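Local coordinates for OBG-type G domain-containing protein (Pyrococcus horikoshii, PDB 2E87), which binds GDP in its Obg-type G domain and is probably a GTP-binding protein of the Nog1 family, though its cellular role is not known, at residues I298-L301 against E302-K306; Y149-K152 against A153-V156; R129-F132 against Y133-A137. All coordinates share one frame; numbering follows the deposited sequence.

Interaction 1: I298-L301 against E302-K306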
ATOM      1  N   ILE A 298     -23.327 -26.416  21.370  1.00 92.81           N
ATOM      2  CA  ILE A 298     -21.915 -26.498  21.746  1.00 88.27           C
ATOM      3  C   ILE A 298     -21.330 -27.897  21.551  1.00 90.81           C
ATOM      4  O   ILE A 298     -20.135 -28.044  21.275  1.00 92.23           O
ATOM      5  CB  ILE A 298     -21.696 -26.077  23.219  1.00 83.83           C
ATOM      6  CG1 ILE A 298     -22.201 -24.651  23.438  1.00 79.49           C
ATOM      7  CG2 ILE A 298     -20.212 -26.159  23.571  1.00 80.53           C
ATOM      8  CD1 ILE A 298     -21.933 -24.108  24.832  1.00 74.83           C
ATOM      9  N   LYS A 299     -22.168 -28.921  21.699  1.00 90.54           N
ATOM     10  CA  LYS A 299     -21.726 -30.299  21.526  1.00 89.99           C
ATOM     11  C   LYS A 299     -21.456 -30.545  20.055  1.00 88.89           C
ATOM     12  O   LYS A 299     -20.445 -31.148  19.694  1.00 89.23           O
ATOM     13  CB  LYS A 299     -22.792 -31.283  22.026  1.00 94.18           C
ATOM     14  CG  LYS A 299     -22.895 -31.389  23.545  1.00 99.42           C
ATOM     15  CD  LYS A 299     -23.845 -32.508  23.971  1.00100.76           C
ATOM     16  CE  LYS A 299     -23.845 -32.712  25.486  1.00100.83           C
ATOM     17  NZ  LYS A 299     -24.595 -33.941  25.888  1.00 97.52           N
ATOM     18  N   ARG A 300     -22.370 -30.074  19.210  1.00 87.52           N
ATOM     19  CA  ARG A 300     -22.229 -30.232  17.771  1.00 84.45           C
ATOM     20  C   ARG A 300     -20.991 -29.490  17.294  1.00 82.24           C
ATOM     21  O   ARG A 300     -20.231 -29.996  16.468  1.00 79.64           O
ATOM     22  CB  ARG A 300     -23.459 -29.687  17.041  1.00 85.26           C
ATOM     23  CG  ARG A 300     -23.276 -29.622  15.526  1.00 86.89           C
ATOM     24  CD  ARG A 300     -22.981 -31.001  14.933  1.00 85.59           C
ATOM     25  NE  ARG A 300     -22.328 -30.931  13.626  1.00 84.31           N
ATOM     26  CZ  ARG A 300     -22.800 -30.266  12.576  1.00 83.62           C
ATOM     27  NH1 ARG A 300     -23.943 -29.600  12.669  1.00 81.09           N
ATOM     28  NH2 ARG A 300     -22.129 -30.273  11.429  1.00 81.59           N
ATOM     29  N   LEU A 301     -20.788 -28.287  17.822  1.00 80.30           N
ATOM     30  CA  LEU A 301     -19.637 -27.486  17.434  1.00 77.46           C
ATOM     31  C   LEU A 301     -18.320 -28.160  17.790  1.00 78.26           C
ATOM     32  O   LEU A 301     -17.503 -28.418  16.908  1.00 77.91           O
ATOM     33  CB  LEU A 301     -19.702 -26.100  18.072  1.00 71.93           C
ATOM     34  CG  LEU A 301     -19.844 -24.985  17.038  1.00 70.47           C
ATOM     35  CD1 LEU A 301     -19.826 -23.637  17.723  1.00 69.84           C
ATOM     36  CD2 LEU A 301     -18.709 -25.078  16.035  1.00 67.22           C
ATOM     37  N   GLU A 302     -18.107 -28.446  19.073  1.00 79.21           N
ATOM     38  CA  GLU A 302     -16.868 -29.098  19.481  1.00 79.94           C
ATOM     39  C   GLU A 302     -16.637 -30.349  18.644  1.00 81.10           C
ATOM     40  O   GLU A 302     -15.526 -30.597  18.179  1.00 85.15           O
ATOM     41  CB  GLU A 302     -16.904 -29.473  20.962  1.00 77.82           C
ATOM     42  CG  GLU A 302     -16.970 -28.285  21.892  1.00 81.55           C
ATOM     43  CD  GLU A 302     -16.221 -28.524  23.188  1.00 84.37           C
ATOM     44  OE1 GLU A 302     -14.997 -28.763  23.123  1.00 82.97           O
ATOM     45  OE2 GLU A 302     -16.851 -28.472  24.267  1.00 85.54           O
ATOM     46  N   LYS A 303     -17.697 -31.124  18.443  1.00 80.05           N
ATOM     47  CA  LYS A 303     -17.610 -32.346  17.658  1.00 78.56           C
ATOM     48  C   LYS A 303     -17.045 -31.976  16.299  1.00 76.51           C
ATOM     49  O   LYS A 303     -15.951 -32.399  15.936  1.00 75.90           O
ATOM     50  CB  LYS A 303     -18.999 -32.968  17.511  1.00 81.69           C
ATOM     51  CG  LYS A 303     -19.010 -34.455  17.165  1.00 87.36           C
ATOM     52  CD  LYS A 303     -20.409 -35.044  17.375  1.00 91.56           C
ATOM     53  CE  LYS A 303     -20.413 -36.572  17.321  1.00 93.24           C
ATOM     54  NZ  LYS A 303     -21.730 -37.154  17.740  1.00 89.14           N
ATOM     55  N   PHE A 304     -17.795 -31.168  15.559  1.00 74.67           N
ATOM     56  CA  PHE A 304     -17.387 -30.707  14.233  1.00 72.57           C
ATOM     57  C   PHE A 304     -15.952 -30.192  14.209  1.00 72.46           C
ATOM     58  O   PHE A 304     -15.159 -30.568  13.342  1.00 71.47           O
ATOM     59  CB  PHE A 304     -18.312 -29.584  13.765  1.00 69.00           C
ATOM     60  CG  PHE A 304     -17.789 -28.822  12.584  1.00 67.08           C
ATOM     61  CD1 PHE A 304     -17.821 -29.375  11.314  1.00 70.74           C
ATOM     62  CD2 PHE A 304     -17.246 -27.560  12.745  1.00 67.32           C
ATOM     63  CE1 PHE A 304     -17.318 -28.677  10.219  1.00 72.13           C
ATOM     64  CE2 PHE A 304     -16.741 -26.854  11.659  1.00 68.39           C
ATOM     65  CZ  PHE A 304     -16.777 -27.414  10.394  1.00 71.75           C
ATOM     66  N   VAL A 305     -15.631 -29.315  15.156  1.00 70.97           N
ATOM     67  CA  VAL A 305     -14.300 -28.727  15.233  1.00 69.39           C
ATOM     68  C   VAL A 305     -13.204 -29.759  15.400  1.00 70.03           C
ATOM     69  O   VAL A 305     -12.267 -29.812  14.607  1.00 70.55           O
ATOM     70  CB  VAL A 305     -14.193 -27.720  16.390  1.00 67.11           C
ATOM     71  CG1 VAL A 305     -12.753 -27.249  16.532  1.00 65.30           C
ATOM     72  CG2 VAL A 305     -15.104 -26.540  16.133  1.00 61.52           C
ATOM     73  N   LYS A 306     -13.313 -30.578  16.438  1.00 72.21           N
ATOM     74  CA  LYS A 306     -12.301 -31.590  16.677  1.00 75.34           C
ATOM     75  C   LYS A 306     -12.148 -32.515  15.475  1.00 75.79           C
ATOM     76  O   LYS A 306     -11.069 -33.049  15.235  1.00 76.10           O
ATOM     77  CB  LYS A 306     -12.627 -32.363  17.960  1.00 73.71           C
ATOM     78  CG  LYS A 306     -12.445 -31.490  19.197  1.00 73.08           C
ATOM     79  CD  LYS A 306     -12.938 -32.130  20.480  1.00 75.82           C
ATOM     80  CE  LYS A 306     -12.721 -31.181  21.661  1.00 75.99           C
ATOM     81  NZ  LYS A 306     -13.286 -31.682  22.946  1.00 76.83           N
TER
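Leu301 lays its CD2 methyl against Val305 one helical turn on, 3.9 Å from CG2 of that valine, the two side chains slanting across each other. The same CD2 methyl also looks at the ring of Phe304, 4.4 Å from the CD2 atom of the phenylalanine, and the Leu301 carbonyl oxygen sits at the edge of that ring. Val305 CG2 lies beside its own backbone N, which brings it close to Leu301 O, the acceptor for Val305 N at 2.7 Å in a nearly straight bond. Leu301, Phe304 and Val305 are all buried on helix 295-307, the crossover helix between parallel strands 283-287 and 313-314 in the G domain. Leu301 packs on Phe254 and Ile287 of the sheet, while Phe304 turns to Ile268 of helix 264-277. On a neighbouring face Ile298 and Glu302 run side by side in the same direction, with Ile298 CG2 4.1 Å from Glu302 OE2. Bent at chi2 (-146°), the glutamate chain carries its other oxygen, OE1, to a salt bridge with Lys306 NZ at 3.4 Å, weak as a hydrogen bond, and OE2 has a long ion pair with Lys314.

Interaction 2: Y149-K152 against A153-V156. With SO4 (sulfate ion), chain C.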
ATOM      1  N   TYR A 149      -3.204  10.503 -14.195  1.00 31.83           N
ATOM      2  CA  TYR A 149      -3.541   9.277 -13.485  1.00 34.80           C
ATOM      3  C   TYR A 149      -2.668   9.130 -12.225  1.00 35.86           C
ATOM      4  O   TYR A 149      -3.174   8.774 -11.167  1.00 39.83           O
ATOM      5  CB  TYR A 149      -3.345   8.060 -14.382  1.00 24.09           C
ATOM      6  CG  TYR A 149      -3.101   6.772 -13.617  1.00 33.84           C
ATOM      7  CD1 TYR A 149      -4.155   6.062 -13.038  1.00 32.96           C
ATOM      8  CD2 TYR A 149      -1.795   6.275 -13.448  1.00 24.23           C
ATOM      9  CE1 TYR A 149      -3.919   4.881 -12.305  1.00 32.99           C
ATOM     10  CE2 TYR A 149      -1.549   5.105 -12.718  1.00 31.54           C
ATOM     11  CZ  TYR A 149      -2.613   4.415 -12.147  1.00 37.39           C
ATOM     12  OH  TYR A 149      -2.357   3.284 -11.409  1.00 40.03           O
ATOM     13  N   LEU A 150      -1.370   9.393 -12.333  1.00 37.27           N
ATOM     14  CA  LEU A 150      -0.492   9.255 -11.168  1.00 38.97           C
ATOM     15  C   LEU A 150      -0.913  10.181 -10.032  1.00 38.43           C
ATOM     16  O   LEU A 150      -0.747   9.859  -8.859  1.00 42.44           O
ATOM     17  CB  LEU A 150       0.967   9.541 -11.544  1.00 31.58           C
ATOM     18  CG  LEU A 150       1.632   8.401 -12.301  1.00 31.73           C
ATOM     19  CD1 LEU A 150       2.962   8.853 -12.844  1.00 33.14           C
ATOM     20  CD2 LEU A 150       1.802   7.198 -11.376  1.00 29.70           C
ATOM     21  N   ASN A 151      -1.490  11.320 -10.377  1.00 40.48           N
ATOM     22  CA  ASN A 151      -1.896  12.244  -9.345  1.00 39.63           C
ATOM     23  C   ASN A 151      -3.139  11.757  -8.615  1.00 43.01           C
ATOM     24  O   ASN A 151      -3.301  12.019  -7.416  1.00 41.54           O
ATOM     25  CB  ASN A 151      -2.114  13.619  -9.945  1.00 41.76           C
ATOM     26  CG  ASN A 151      -1.723  14.717  -9.002  1.00 46.29           C
ATOM     27  OD1 ASN A 151      -0.812  14.554  -8.189  1.00 47.90           O
ATOM     28  ND2 ASN A 151      -2.390  15.852  -9.108  1.00 47.69           N
ATOM     29  N   LYS A 152      -4.005  11.042  -9.338  1.00 37.44           N
ATOM     30  CA  LYS A 152      -5.234  10.477  -8.777  1.00 40.20           C
ATOM     31  C   LYS A 152      -4.904   9.199  -7.990  1.00 38.78           C
ATOM     32  O   LYS A 152      -5.505   8.916  -6.957  1.00 38.04           O
ATOM     33  CB  LYS A 152      -6.241  10.135  -9.885  1.00 44.93           C
ATOM     34  CG  LYS A 152      -6.847  11.329 -10.632  1.00 51.19           C
ATOM     35  CD  LYS A 152      -7.554  10.855 -11.891  1.00 60.77           C
ATOM     36  CE  LYS A 152      -7.905  12.004 -12.831  1.00 69.68           C
ATOM     37  NZ  LYS A 152      -8.287  11.510 -14.196  1.00 68.10           N
ATOM     38  N   ALA A 153      -3.967   8.411  -8.491  1.00 35.93           N
ATOM     39  CA  ALA A 153      -3.592   7.194  -7.784  1.00 40.79           C
ATOM     40  C   ALA A 153      -2.966   7.624  -6.450  1.00 42.54           C
ATOM     41  O   ALA A 153      -3.095   6.937  -5.440  1.00 40.97           O
ATOM     42  CB  ALA A 153      -2.594   6.397  -8.596  1.00 31.96           C
ATOM     43  N   ARG A 154      -2.310   8.784  -6.471  1.00 43.80           N
ATOM     44  CA  ARG A 154      -1.647   9.332  -5.293  1.00 43.51           C
ATOM     45  C   ARG A 154      -2.644   9.632  -4.184  1.00 48.31           C
ATOM     46  O   ARG A 154      -2.409   9.328  -3.018  1.00 46.90           O
ATOM     47  CB  ARG A 154      -0.910  10.615  -5.664  1.00 41.93           C
ATOM     48  CG  ARG A 154      -0.373  11.384  -4.481  1.00 45.43           C
ATOM     49  CD  ARG A 154       0.215  12.709  -4.937  1.00 54.24           C
ATOM     50  NE  ARG A 154       0.721  13.513  -3.830  1.00 61.68           N
ATOM     51  CZ  ARG A 154      -0.019  13.930  -2.806  1.00 67.89           C
ATOM     52  NH1 ARG A 154      -1.308  13.617  -2.741  1.00 70.53           N
ATOM     53  NH2 ARG A 154       0.532  14.662  -1.847  1.00 68.91           N
ATOM     54  N   GLU A 155      -3.763  10.234  -4.562  1.00 49.42           N
ATOM     55  CA  GLU A 155      -4.792  10.587  -3.606  1.00 49.23           C
ATOM     56  C   GLU A 155      -5.470   9.336  -3.066  1.00 44.55           C
ATOM     57  O   GLU A 155      -5.726   9.234  -1.876  1.00 44.26           O
ATOM     58  CB  GLU A 155      -5.816  11.508  -4.272  1.00 53.15           C
ATOM     59  CG  GLU A 155      -6.545  12.443  -3.319  1.00 59.75           C
ATOM     60  CD  GLU A 155      -5.604  13.354  -2.544  1.00 66.67           C
ATOM     61  OE1 GLU A 155      -4.771  14.046  -3.167  1.00 73.01           O
ATOM     62  OE2 GLU A 155      -5.699  13.382  -1.302  1.00 67.86           O
ATOM     63  N   VAL A 156      -5.748   8.382  -3.945  1.00 42.91           N
ATOM     64  CA  VAL A 156      -6.407   7.138  -3.549  1.00 43.24           C
ATOM     65  C   VAL A 156      -5.556   6.299  -2.608  1.00 45.15           C
ATOM     66  O   VAL A 156      -6.078   5.654  -1.697  1.00 45.62           O
ATOM     67  CB  VAL A 156      -6.745   6.242  -4.775  1.00 42.29           C
ATOM     68  CG1 VAL A 156      -7.153   4.854  -4.305  1.00 39.69           C
ATOM     69  CG2 VAL A 156      -7.877   6.850  -5.594  1.00 40.28           C
TER
HETATM   70  S   SO4 C 402      -2.084  16.920  -0.530  1.00 87.63           S
HETATM   71  O1  SO4 C 402      -1.870  16.153   0.792  1.00 86.11           O
HETATM   72  O2  SO4 C 402      -2.540  18.354  -0.278  1.00 86.54           O
HETATM   73  O3  SO4 C 402      -0.705  16.968  -1.212  1.00 85.31           O
HETATM   74  O4  SO4 C 402      -3.173  16.217  -1.347  1.00 83.91           O
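Helix 144-156 belongs to the NOG1-type N-terminal helical domain, and its last two turns join Tyr149 to Ala153 on the side that meets the neighbouring helices. The Ala153 methyl sits over one face of the tyrosine ring, offset toward the rim, with CB 4.1 Å from Tyr149 CZ. With CG anti to the backbone N (chi1 156°), the tyrosine ring stands out from the helix and leans forward, so that one face meets the methyl one turn on. The phenol OH continues to the carbonyl of Val86, and the ring also rests on Phe91 and Ala94 of helix 88-117. Beneath this pair the backbone bond from Ala153 N to Tyr149 O measures 2.8 Å, whereas Glu155 N to Asn151 O is weak at 3.4 Å.

On another face Asn151 and Arg154 lie alongside, pointing the same way, their amide and guanidinium planes 62° apart. Asn151 OD1 approaches the aliphatic CD of Arg154 at 3.9 Å, but its hydrogen bond comes from the amide of Val11. The arginine is extended from CG to NE; NH1 forms a salt bridge with Glu155 OE1 at 3.5 Å, and Glu155 OE2 pairs with Lys158. Lys158 also binds the sulfate, probably a crystallisation ion, whose O3 lies 2.7 Å from Arg154 NH2, while NH1 makes a weak hydrogen bond to O4.

Interaction 3: R129-F132 against Y133-A137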
ATOM      1  N   ARG A 129      15.699  26.386 -31.484  1.00 37.38           N
ATOM      2  CA  ARG A 129      15.173  26.473 -30.116  1.00 36.66           C
ATOM      3  C   ARG A 129      13.661  26.235 -30.187  1.00 35.04           C
ATOM      4  O   ARG A 129      13.079  25.527 -29.358  1.00 30.32           O
ATOM      5  CB  ARG A 129      15.381  27.859 -29.482  1.00 36.80           C
ATOM      6  CG  ARG A 129      14.202  28.213 -28.550  1.00 40.26           C
ATOM      7  CD  ARG A 129      14.188  29.615 -27.983  1.00 47.03           C
ATOM      8  NE  ARG A 129      14.263  30.659 -28.999  1.00 42.74           N
ATOM      9  CZ  ARG A 129      13.319  30.929 -29.895  1.00 46.22           C
ATOM     10  NH1 ARG A 129      12.183  30.234 -29.928  1.00 36.49           N
ATOM     11  NH2 ARG A 129      13.528  31.903 -30.771  1.00 38.74           N
ATOM     12  N   ARG A 130      13.032  26.869 -31.171  1.00 32.85           N
ATOM     13  CA  ARG A 130      11.603  26.754 -31.351  1.00 36.68           C
ATOM     14  C   ARG A 130      11.202  25.289 -31.544  1.00 40.87           C
ATOM     15  O   ARG A 130      10.198  24.836 -30.993  1.00 43.84           O
ATOM     16  CB  ARG A 130      11.169  27.602 -32.538  1.00 32.99           C
ATOM     17  CG  ARG A 130       9.707  27.993 -32.516  1.00 39.67           C
ATOM     18  CD  ARG A 130       9.363  28.838 -33.737  1.00 54.29           C
ATOM     19  NE  ARG A 130      10.145  30.073 -33.783  1.00 61.96           N
ATOM     20  CZ  ARG A 130      10.790  30.522 -34.859  1.00 65.33           C
ATOM     21  NH1 ARG A 130      10.756  29.840 -35.999  1.00 71.25           N
ATOM     22  NH2 ARG A 130      11.480  31.652 -34.794  1.00 65.72           N
ATOM     23  N   GLN A 131      12.001  24.542 -32.301  1.00 41.38           N
ATOM     24  CA  GLN A 131      11.695  23.135 -32.527  1.00 40.85           C
ATOM     25  C   GLN A 131      11.799  22.331 -31.246  1.00 37.32           C
ATOM     26  O   GLN A 131      10.955  21.484 -30.975  1.00 34.09           O
ATOM     27  CB  GLN A 131      12.640  22.520 -33.559  1.00 46.16           C
ATOM     28  CG  GLN A 131      12.420  22.976 -34.982  1.00 58.60           C
ATOM     29  CD  GLN A 131      13.242  22.162 -35.958  1.00 69.16           C
ATOM     30  OE1 GLN A 131      13.069  20.941 -36.057  1.00 71.83           O
ATOM     31  NE2 GLN A 131      14.150  22.825 -36.677  1.00 66.30           N
ATOM     32  N   PHE A 132      12.849  22.589 -30.474  1.00 31.62           N
ATOM     33  CA  PHE A 132      13.069  21.878 -29.220  1.00 34.11           C
ATOM     34  C   PHE A 132      11.866  22.108 -28.295  1.00 35.27           C
ATOM     35  O   PHE A 132      11.281  21.152 -27.782  1.00 30.98           O
ATOM     36  CB  PHE A 132      14.372  22.354 -28.566  1.00 29.57           C
ATOM     37  CG  PHE A 132      14.631  21.748 -27.229  1.00 32.78           C
ATOM     38  CD1 PHE A 132      15.094  20.440 -27.120  1.00 36.38           C
ATOM     39  CD2 PHE A 132      14.382  22.476 -26.065  1.00 30.14           C
ATOM     40  CE1 PHE A 132      15.310  19.857 -25.861  1.00 36.18           C
ATOM     41  CE2 PHE A 132      14.590  21.915 -24.813  1.00 30.48           C
ATOM     42  CZ  PHE A 132      15.058  20.592 -24.703  1.00 31.84           C
ATOM     43  N   TYR A 133      11.491  23.372 -28.097  1.00 35.27           N
ATOM     44  CA  TYR A 133      10.337  23.698 -27.270  1.00 33.50           C
ATOM     45  C   TYR A 133       9.149  22.870 -27.775  1.00 33.35           C
ATOM     46  O   TYR A 133       8.477  22.191 -27.001  1.00 29.81           O
ATOM     47  CB  TYR A 133      10.003  25.186 -27.382  1.00 33.29           C
ATOM     48  CG  TYR A 133      10.711  26.082 -26.387  1.00 28.76           C
ATOM     49  CD1 TYR A 133      12.067  25.928 -26.126  1.00 32.77           C
ATOM     50  CD2 TYR A 133      10.020  27.104 -25.721  1.00 30.00           C
ATOM     51  CE1 TYR A 133      12.725  26.756 -25.229  1.00 30.44           C
ATOM     52  CE2 TYR A 133      10.673  27.951 -24.814  1.00 25.08           C
ATOM     53  CZ  TYR A 133      12.024  27.762 -24.573  1.00 29.44           C
ATOM     54  OH  TYR A 133      12.680  28.532 -23.663  1.00 33.55           O
ATOM     55  N   GLY A 134       8.917  22.921 -29.083  1.00 34.72           N
ATOM     56  CA  GLY A 134       7.822  22.177 -29.674  1.00 30.94           C
ATOM     57  C   GLY A 134       7.857  20.704 -29.306  1.00 32.16           C
ATOM     58  O   GLY A 134       6.838  20.128 -28.916  1.00 31.41           O
ATOM     59  N   ARG A 135       9.031  20.093 -29.412  1.00 30.14           N
ATOM     60  CA  ARG A 135       9.175  18.679 -29.091  1.00 37.33           C
ATOM     61  C   ARG A 135       9.060  18.366 -27.605  1.00 37.79           C
ATOM     62  O   ARG A 135       8.553  17.307 -27.242  1.00 38.49           O
ATOM     63  CB  ARG A 135      10.498  18.124 -29.625  1.00 37.16           C
ATOM     64  CG  ARG A 135      10.562  18.058 -31.143  1.00 43.49           C
ATOM     65  CD  ARG A 135      11.773  17.275 -31.590  1.00 60.11           C
ATOM     66  NE  ARG A 135      12.119  17.511 -32.990  1.00 69.80           N
ATOM     67  CZ  ARG A 135      11.310  17.266 -34.016  1.00 73.27           C
ATOM     68  NH1 ARG A 135      10.095  16.775 -33.800  1.00 79.16           N
ATOM     69  NH2 ARG A 135      11.722  17.499 -35.257  1.00 70.00           N
ATOM     70  N   VAL A 136       9.529  19.266 -26.742  1.00 33.58           N
ATOM     71  CA  VAL A 136       9.428  19.013 -25.317  1.00 33.73           C
ATOM     72  C   VAL A 136       7.962  19.034 -24.930  1.00 32.70           C
ATOM     73  O   VAL A 136       7.486  18.143 -24.227  1.00 28.53           O
ATOM     74  CB  VAL A 136      10.192  20.072 -24.477  1.00 36.39           C
ATOM     75  CG1 VAL A 136       9.934  19.834 -23.004  1.00 24.24           C
ATOM     76  CG2 VAL A 136      11.682  19.978 -24.746  1.00 34.51           C
ATOM     77  N   ALA A 137       7.247  20.057 -25.385  1.00 31.32           N
ATOM     78  CA  ALA A 137       5.827  20.165 -25.088  1.00 36.75           C
ATOM     79  C   ALA A 137       5.084  18.908 -25.558  1.00 34.80           C
ATOM     80  O   ALA A 137       4.196  18.399 -24.877  1.00 38.44           O
ATOM     81  CB  ALA A 137       5.249  21.393 -25.763  1.00 34.86           C
TER
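Phe132 and Val136 meet on the buried side of helix 122-142, part of the NOG1-type N-terminal helical domain, where this helix packs against helices 38-67 and 88-117. Val136 CG2 stands over one face of the phenylalanine ring in a CH-pi contact, 3.6 Å from the centroid and displaced toward the CZ-CE2 bond. The ring swings over to the valine because its CG is anti to the backbone N; it also packs on Val50 and Leu108.

The backbone acceptors are taken in the regular i to i+4 pattern. Arg129 O receives Tyr133 N at 3.0 Å in an almost straight bond (178° at the hydrogen), and Arg130 O receives Gly134 N. Gln131 O takes Arg135 N at 2.8 Å, and Phe132 O takes Val136 N, so the carbonyl that accepts this last bond belongs to the residue whose ring meets the valine methyl.

Arg129 and Arg135 find their polar partners on other helices. Arg129 brings only its aliphatic part to Tyr133, with CG 3.9 Å from Tyr133 CE1, and the two side chains slant past each other, guanidinium and ring planes 82° apart. A bend at chi3 (55°) directs the head of Arg129 toward helix 38-67, where NE makes a salt bridge with Glu46 OE1. The tyrosine ring stacks with Phe22 and touches Val53. Arg135 gives its NE to the phenol oxygen of Tyr112, a residue against which Gln131 also packs. Gln131 and Arg135 run side by side in the same direction, their flat ends turned steeply against one another; Gln131 OE1 makes only a loose approach to Arg135 NH2, at 3.8 Å too long for a hydrogen bond.

Overall arrangement
From the N terminus the chain reaches interaction 3 first, on helix 122-142, then interaction 2 on the next helix, 144-156, and much later interaction 1 on helix 295-307. Each lies within a single helix and closes nothing longer than a helical turn, and since they come in series none nests in or crosses another. Interactions 2 and 3 share the N-terminal helical domain, their centres about 28 Å apart, and both face helix 88-117. Interaction 1 lies in the G domain, on the crossover helix whose buried side packs on the sheet; its centre is about 76 Å from that of interaction 3, on the opposite side of the chain's centre.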